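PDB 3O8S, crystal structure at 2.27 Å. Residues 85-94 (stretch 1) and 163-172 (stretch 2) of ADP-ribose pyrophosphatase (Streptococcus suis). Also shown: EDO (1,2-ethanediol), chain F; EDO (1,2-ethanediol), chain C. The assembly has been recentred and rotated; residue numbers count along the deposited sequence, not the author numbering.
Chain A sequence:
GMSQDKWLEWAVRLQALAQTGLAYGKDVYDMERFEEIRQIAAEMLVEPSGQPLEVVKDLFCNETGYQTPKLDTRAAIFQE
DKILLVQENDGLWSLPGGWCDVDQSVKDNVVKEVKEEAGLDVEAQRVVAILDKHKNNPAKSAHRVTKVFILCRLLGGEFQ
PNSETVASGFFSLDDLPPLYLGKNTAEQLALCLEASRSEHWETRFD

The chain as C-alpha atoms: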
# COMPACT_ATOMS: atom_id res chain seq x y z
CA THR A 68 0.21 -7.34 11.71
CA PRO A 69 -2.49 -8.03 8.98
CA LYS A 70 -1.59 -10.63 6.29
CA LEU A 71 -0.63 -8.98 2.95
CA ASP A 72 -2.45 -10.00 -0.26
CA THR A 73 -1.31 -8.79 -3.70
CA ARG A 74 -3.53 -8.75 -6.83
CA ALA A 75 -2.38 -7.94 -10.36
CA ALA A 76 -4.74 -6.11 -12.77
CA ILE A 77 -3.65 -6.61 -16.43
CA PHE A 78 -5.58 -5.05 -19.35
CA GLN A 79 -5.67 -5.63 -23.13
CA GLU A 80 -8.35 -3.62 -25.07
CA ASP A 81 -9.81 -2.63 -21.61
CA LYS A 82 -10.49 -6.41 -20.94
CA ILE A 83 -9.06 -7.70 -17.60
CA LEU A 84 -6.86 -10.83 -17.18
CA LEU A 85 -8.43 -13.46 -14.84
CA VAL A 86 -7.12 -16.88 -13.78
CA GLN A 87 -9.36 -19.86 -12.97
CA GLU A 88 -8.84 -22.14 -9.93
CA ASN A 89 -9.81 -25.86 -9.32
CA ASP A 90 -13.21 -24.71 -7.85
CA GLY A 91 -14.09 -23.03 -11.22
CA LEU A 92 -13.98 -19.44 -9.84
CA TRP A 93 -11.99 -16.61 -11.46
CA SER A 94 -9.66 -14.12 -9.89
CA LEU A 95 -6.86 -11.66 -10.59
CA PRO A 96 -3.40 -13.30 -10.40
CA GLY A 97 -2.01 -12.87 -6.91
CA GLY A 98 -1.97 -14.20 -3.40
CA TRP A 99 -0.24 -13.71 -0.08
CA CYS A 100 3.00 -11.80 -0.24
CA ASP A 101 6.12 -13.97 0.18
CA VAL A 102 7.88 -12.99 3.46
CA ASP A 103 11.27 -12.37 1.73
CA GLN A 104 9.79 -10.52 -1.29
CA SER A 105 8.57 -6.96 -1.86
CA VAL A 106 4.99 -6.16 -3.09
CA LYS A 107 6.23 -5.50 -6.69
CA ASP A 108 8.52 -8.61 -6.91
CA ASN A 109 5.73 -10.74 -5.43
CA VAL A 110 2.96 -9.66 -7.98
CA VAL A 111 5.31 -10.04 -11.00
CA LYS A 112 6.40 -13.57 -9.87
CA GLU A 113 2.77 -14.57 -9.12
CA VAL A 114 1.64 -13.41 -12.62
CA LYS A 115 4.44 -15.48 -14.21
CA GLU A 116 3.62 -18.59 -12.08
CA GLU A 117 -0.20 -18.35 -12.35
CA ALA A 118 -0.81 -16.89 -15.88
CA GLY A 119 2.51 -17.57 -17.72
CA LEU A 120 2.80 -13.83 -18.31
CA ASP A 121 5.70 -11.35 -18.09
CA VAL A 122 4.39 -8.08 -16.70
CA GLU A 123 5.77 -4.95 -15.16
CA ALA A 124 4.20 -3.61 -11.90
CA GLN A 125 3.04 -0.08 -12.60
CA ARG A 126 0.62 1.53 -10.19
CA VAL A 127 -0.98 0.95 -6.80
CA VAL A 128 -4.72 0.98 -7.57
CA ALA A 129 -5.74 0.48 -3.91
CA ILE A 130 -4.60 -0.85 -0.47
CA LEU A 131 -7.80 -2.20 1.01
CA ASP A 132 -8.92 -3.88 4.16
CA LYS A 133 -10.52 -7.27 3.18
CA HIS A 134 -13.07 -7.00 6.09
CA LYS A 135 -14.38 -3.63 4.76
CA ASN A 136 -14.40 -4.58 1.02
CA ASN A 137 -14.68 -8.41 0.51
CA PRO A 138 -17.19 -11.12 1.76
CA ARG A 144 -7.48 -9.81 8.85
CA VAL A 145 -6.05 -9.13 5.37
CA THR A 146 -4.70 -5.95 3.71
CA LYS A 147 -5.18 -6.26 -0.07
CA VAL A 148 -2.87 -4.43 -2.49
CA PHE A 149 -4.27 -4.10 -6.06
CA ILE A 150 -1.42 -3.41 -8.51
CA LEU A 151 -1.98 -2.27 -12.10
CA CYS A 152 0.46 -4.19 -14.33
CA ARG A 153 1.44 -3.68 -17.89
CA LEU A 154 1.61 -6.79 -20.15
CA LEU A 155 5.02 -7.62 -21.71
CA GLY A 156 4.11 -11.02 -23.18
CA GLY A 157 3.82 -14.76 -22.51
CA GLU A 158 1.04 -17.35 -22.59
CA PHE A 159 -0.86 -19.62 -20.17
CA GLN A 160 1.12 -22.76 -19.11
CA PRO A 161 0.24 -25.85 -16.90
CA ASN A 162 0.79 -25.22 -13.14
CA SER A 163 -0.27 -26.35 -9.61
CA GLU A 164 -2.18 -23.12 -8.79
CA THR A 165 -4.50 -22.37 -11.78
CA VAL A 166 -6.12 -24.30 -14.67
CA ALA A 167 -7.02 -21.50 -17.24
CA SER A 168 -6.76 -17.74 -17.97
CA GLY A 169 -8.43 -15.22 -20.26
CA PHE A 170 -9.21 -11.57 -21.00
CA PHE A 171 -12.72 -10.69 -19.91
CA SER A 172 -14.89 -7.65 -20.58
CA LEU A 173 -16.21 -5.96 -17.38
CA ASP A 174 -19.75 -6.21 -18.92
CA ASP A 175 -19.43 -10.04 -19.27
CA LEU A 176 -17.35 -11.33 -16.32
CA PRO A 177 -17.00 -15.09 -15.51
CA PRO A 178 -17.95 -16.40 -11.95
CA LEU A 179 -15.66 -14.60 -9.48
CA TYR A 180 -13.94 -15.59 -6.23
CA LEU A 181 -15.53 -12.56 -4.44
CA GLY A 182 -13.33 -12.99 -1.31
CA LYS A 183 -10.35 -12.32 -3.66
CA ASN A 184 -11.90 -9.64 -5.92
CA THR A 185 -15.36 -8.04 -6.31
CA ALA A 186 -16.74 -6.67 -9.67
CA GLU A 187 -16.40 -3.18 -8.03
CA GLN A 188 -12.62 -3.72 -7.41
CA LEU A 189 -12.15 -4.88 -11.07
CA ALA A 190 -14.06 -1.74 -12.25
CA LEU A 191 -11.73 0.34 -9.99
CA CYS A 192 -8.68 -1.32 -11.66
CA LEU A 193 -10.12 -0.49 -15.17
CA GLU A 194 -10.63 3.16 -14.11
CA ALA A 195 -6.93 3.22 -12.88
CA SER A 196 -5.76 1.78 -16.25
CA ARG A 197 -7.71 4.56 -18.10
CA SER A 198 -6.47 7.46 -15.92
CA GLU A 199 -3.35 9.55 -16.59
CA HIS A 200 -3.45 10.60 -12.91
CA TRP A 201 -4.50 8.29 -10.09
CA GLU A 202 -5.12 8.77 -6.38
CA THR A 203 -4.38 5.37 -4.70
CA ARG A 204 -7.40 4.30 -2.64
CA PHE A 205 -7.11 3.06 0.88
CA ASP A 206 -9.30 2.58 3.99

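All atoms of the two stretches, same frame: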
# COMPACT_ATOMS: atom_id res chain seq x y z
N LEU A 85 -7.98 -12.65 -15.98
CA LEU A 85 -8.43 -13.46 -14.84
C LEU A 85 -7.91 -14.87 -14.98
O LEU A 85 -7.75 -15.36 -16.10
CB LEU A 85 -9.97 -13.47 -14.69
CG LEU A 85 -10.64 -12.09 -14.48
CD1 LEU A 85 -12.11 -12.16 -14.72
CD2 LEU A 85 -10.32 -11.50 -13.11
N VAL A 86 -7.60 -15.51 -13.84
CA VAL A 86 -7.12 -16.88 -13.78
C VAL A 86 -8.16 -17.72 -13.05
O VAL A 86 -8.80 -17.25 -12.10
CB VAL A 86 -5.70 -17.03 -13.18
CG1 VAL A 86 -4.64 -16.50 -14.14
CG2 VAL A 86 -5.58 -16.37 -11.80
N GLN A 87 -8.37 -18.95 -13.53
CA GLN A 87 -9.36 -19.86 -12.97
C GLN A 87 -8.69 -20.89 -12.07
O GLN A 87 -7.66 -21.47 -12.45
CB GLN A 87 -10.13 -20.56 -14.09
CG GLN A 87 -11.40 -21.28 -13.62
CD GLN A 87 -12.03 -22.09 -14.71
OE1 GLN A 87 -11.36 -22.65 -15.57
NE2 GLN A 87 -13.35 -22.15 -14.70
N GLU A 88 -9.31 -21.17 -10.91
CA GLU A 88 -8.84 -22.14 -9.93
C GLU A 88 -9.65 -23.43 -10.01
O GLU A 88 -10.69 -23.45 -10.68
CB GLU A 88 -8.90 -21.53 -8.53
CG GLU A 88 -7.75 -20.58 -8.26
CD GLU A 88 -7.87 -19.86 -6.93
OE1 GLU A 88 -8.73 -18.96 -6.82
OE2 GLU A 88 -7.08 -20.18 -6.02
N ASN A 89 -9.18 -24.52 -9.33
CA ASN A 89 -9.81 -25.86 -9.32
C ASN A 89 -11.33 -25.83 -9.07
O ASN A 89 -12.05 -26.60 -9.68
CB ASN A 89 -9.15 -26.77 -8.27
CG ASN A 89 -7.75 -27.24 -8.60
OD1 ASN A 89 -7.23 -27.06 -9.71
ND2 ASN A 89 -7.10 -27.88 -7.63
N ASP A 90 -11.80 -24.91 -8.20
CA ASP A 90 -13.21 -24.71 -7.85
C ASP A 90 -14.05 -24.01 -8.96
O ASP A 90 -15.25 -23.80 -8.76
CB ASP A 90 -13.31 -23.93 -6.53
CG ASP A 90 -12.44 -22.68 -6.47
OD1 ASP A 90 -11.20 -22.82 -6.40
OD2 ASP A 90 -13.01 -21.57 -6.43
N GLY A 91 -13.43 -23.68 -10.09
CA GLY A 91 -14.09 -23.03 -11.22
C GLY A 91 -14.31 -21.52 -11.12
O GLY A 91 -14.95 -20.94 -12.01
N LEU A 92 -13.84 -20.89 -10.04
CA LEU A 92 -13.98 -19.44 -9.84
C LEU A 92 -12.77 -18.70 -10.41
O LEU A 92 -11.67 -19.27 -10.52
CB LEU A 92 -14.20 -19.05 -8.37
CG LEU A 92 -15.47 -19.62 -7.70
CD1 LEU A 92 -15.45 -19.31 -6.22
CD2 LEU A 92 -16.76 -19.08 -8.33
N TRP A 93 -12.99 -17.44 -10.80
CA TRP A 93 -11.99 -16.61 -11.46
C TRP A 93 -11.52 -15.47 -10.59
O TRP A 93 -12.29 -14.86 -9.82
CB TRP A 93 -12.55 -16.08 -12.78
CG TRP A 93 -12.87 -17.17 -13.76
CD1 TRP A 93 -13.94 -18.02 -13.73
CD2 TRP A 93 -12.09 -17.55 -14.91
NE1 TRP A 93 -13.90 -18.88 -14.79
CE2 TRP A 93 -12.79 -18.60 -15.55
CE3 TRP A 93 -10.90 -17.08 -15.48
CZ2 TRP A 93 -12.30 -19.22 -16.71
CZ3 TRP A 93 -10.42 -17.68 -16.63
CH2 TRP A 93 -11.11 -18.75 -17.23
N SER A 94 -10.23 -15.18 -10.69
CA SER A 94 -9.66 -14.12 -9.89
C SER A 94 -8.45 -13.49 -10.59
O SER A 94 -7.90 -14.05 -11.54
CB SER A 94 -9.28 -14.63 -8.50
OG SER A 94 -8.29 -15.65 -8.53
N SER A 163 0.38 -25.80 -10.80
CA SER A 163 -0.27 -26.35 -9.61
C SER A 163 -1.27 -25.38 -8.95
O SER A 163 -2.01 -25.79 -8.04
CB SER A 163 0.80 -26.72 -8.58
OG SER A 163 1.57 -25.58 -8.23
N GLU A 164 -1.31 -24.12 -9.39
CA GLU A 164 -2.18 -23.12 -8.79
C GLU A 164 -3.46 -22.85 -9.59
O GLU A 164 -4.52 -22.66 -8.98
CB GLU A 164 -1.42 -21.79 -8.59
CG GLU A 164 -0.47 -21.81 -7.40
CD GLU A 164 0.77 -20.95 -7.54
OE1 GLU A 164 0.64 -19.71 -7.58
OE2 GLU A 164 1.88 -21.53 -7.57
N THR A 165 -3.36 -22.73 -10.92
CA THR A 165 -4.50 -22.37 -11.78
C THR A 165 -4.63 -23.34 -12.94
O THR A 165 -3.69 -24.08 -13.23
CB THR A 165 -4.37 -20.91 -12.28
OG1 THR A 165 -3.27 -20.79 -13.19
CG2 THR A 165 -4.26 -19.91 -11.15
N VAL A 166 -5.80 -23.32 -13.61
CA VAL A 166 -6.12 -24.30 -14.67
C VAL A 166 -6.47 -23.64 -16.02
O VAL A 166 -6.47 -24.33 -17.04
CB VAL A 166 -7.25 -25.28 -14.20
CG1 VAL A 166 -6.75 -26.19 -13.08
CG2 VAL A 166 -8.52 -24.54 -13.75
N ALA A 167 -6.71 -22.31 -16.04
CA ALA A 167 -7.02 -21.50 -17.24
C ALA A 167 -6.86 -20.01 -16.94
O ALA A 167 -6.73 -19.61 -15.78
CB ALA A 167 -8.43 -21.79 -17.74
N SER A 168 -6.87 -19.19 -18.00
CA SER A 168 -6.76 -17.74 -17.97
C SER A 168 -7.42 -17.14 -19.21
O SER A 168 -7.61 -17.83 -20.20
CB SER A 168 -5.30 -17.30 -17.87
OG SER A 168 -4.66 -17.60 -19.10
N GLY A 169 -7.79 -15.88 -19.14
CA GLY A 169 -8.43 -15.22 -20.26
C GLY A 169 -8.64 -13.74 -20.02
O GLY A 169 -8.54 -13.28 -18.88
N PHE A 170 -8.89 -12.99 -21.09
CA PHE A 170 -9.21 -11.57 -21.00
C PHE A 170 -10.71 -11.45 -21.05
O PHE A 170 -11.36 -11.98 -21.96
CB PHE A 170 -8.51 -10.75 -22.07
CG PHE A 170 -7.04 -10.57 -21.77
CD1 PHE A 170 -6.61 -9.55 -20.92
CD2 PHE A 170 -6.09 -11.40 -22.35
CE1 PHE A 170 -5.26 -9.39 -20.64
CE2 PHE A 170 -4.73 -11.22 -22.07
CZ PHE A 170 -4.32 -10.21 -21.23
N PHE A 171 -11.27 -10.80 -20.03
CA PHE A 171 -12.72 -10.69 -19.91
C PHE A 171 -13.15 -9.25 -19.86
O PHE A 171 -12.54 -8.45 -19.18
CB PHE A 171 -13.21 -11.44 -18.66
CG PHE A 171 -12.97 -12.92 -18.69
CD1 PHE A 171 -11.79 -13.47 -18.20
CD2 PHE A 171 -13.94 -13.79 -19.19
CE1 PHE A 171 -11.57 -14.84 -18.23
CE2 PHE A 171 -13.72 -15.17 -19.21
CZ PHE A 171 -12.54 -15.69 -18.72
N SER A 172 -14.24 -8.95 -20.57
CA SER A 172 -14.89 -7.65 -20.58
C SER A 172 -15.60 -7.46 -19.23
O SER A 172 -16.16 -8.42 -18.68
CB SER A 172 -15.88 -7.58 -21.75
OG SER A 172 -16.70 -6.43 -21.72
C1 EDO F . -4.86 -18.10 -7.91
O1 EDO F . -4.05 -18.47 -6.78
C2 EDO F . -5.11 -16.60 -7.86
O2 EDO F . -6.28 -16.33 -7.08
C1 EDO C . -2.46 -16.04 -20.96
O1 EDO C . -2.66 -15.86 -19.53
C2 EDO C . -2.96 -14.90 -21.85
O2 EDO C . -4.38 -14.97 -21.96

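The most distinctive feature of this contact is an aromatic pair formed beside a glycine: the edge of F171 points into the face of W93, with ring centroids 4.8 Å apart and planes inclined at 70°, while G169, two residues before F171, leaves room for the arrangement. A side chain at G169 would start on the same face of the sheet, and its CB would be crowded by F171 CE1. Such edge-to-face geometry sets the slightly positive hydrogens of one ring against the electron-rich face of another; here the closest atoms are W93 CZ3 and F171 CE1, at 3.5 Å.

Beneath the rings lies a general principle of antiparallel sheets: the backbone supplies the register, and alternation sorts the side chains onto two faces. The strands through L85 and G169 run nearly antiparallel, their N-to-C directions 155° apart. L85 and G169 form a hydrogen-bonded pair, L85 N donating to G169 O (3.0 Å) and G169 N returning to L85 O (3.1 Å). The next pair, V86 and S168, has no such bonds and its CA atoms draw to 4.3 Å. This closeness brings CA-H groups up to carbonyl oxygens: S168 CA to L85 O at 3.2 Å and V86 CA to A167 O at 3.4 Å. Farther along, Q87 N donates to A167 O (2.9 Å), but Q87 O accepts from V166 N (2.9 Å), so the ladder shifts its partner.

The first stretch folds back: a type I turn from E88 to G91, closed by G91 N to E88 O (2.8 Å), leads to W93 and S94. V86 thus bonds to S94 through both its N and its O while facing S168 on the second stretch, and W93 is delivered to the face that carries L85 and Q87.

On that face, L85 CD1 packs against F171 CD1 (3.7 Å) and W93 CH2 reaches A167 CB (4.1 Å), apolar contacts that extend the aromatic cluster. Q87 is extended, and its NE2 makes only a weak hydrogen bond to G91 O (3.4 Å). The face of V86 and S168 is sparser: V86 CG1 lies 3.9 Å from S168 CB, and V86 CB 3.8 Å from T165 CG2. Here 1,2-ethanediol, probably from the crystallisation liquor, satisfies polar groups: S168 OG donates to O1 of one molecule (2.7 Å), and S94 OG shares a hydrogen bond with O2 of the other (2.6 Å).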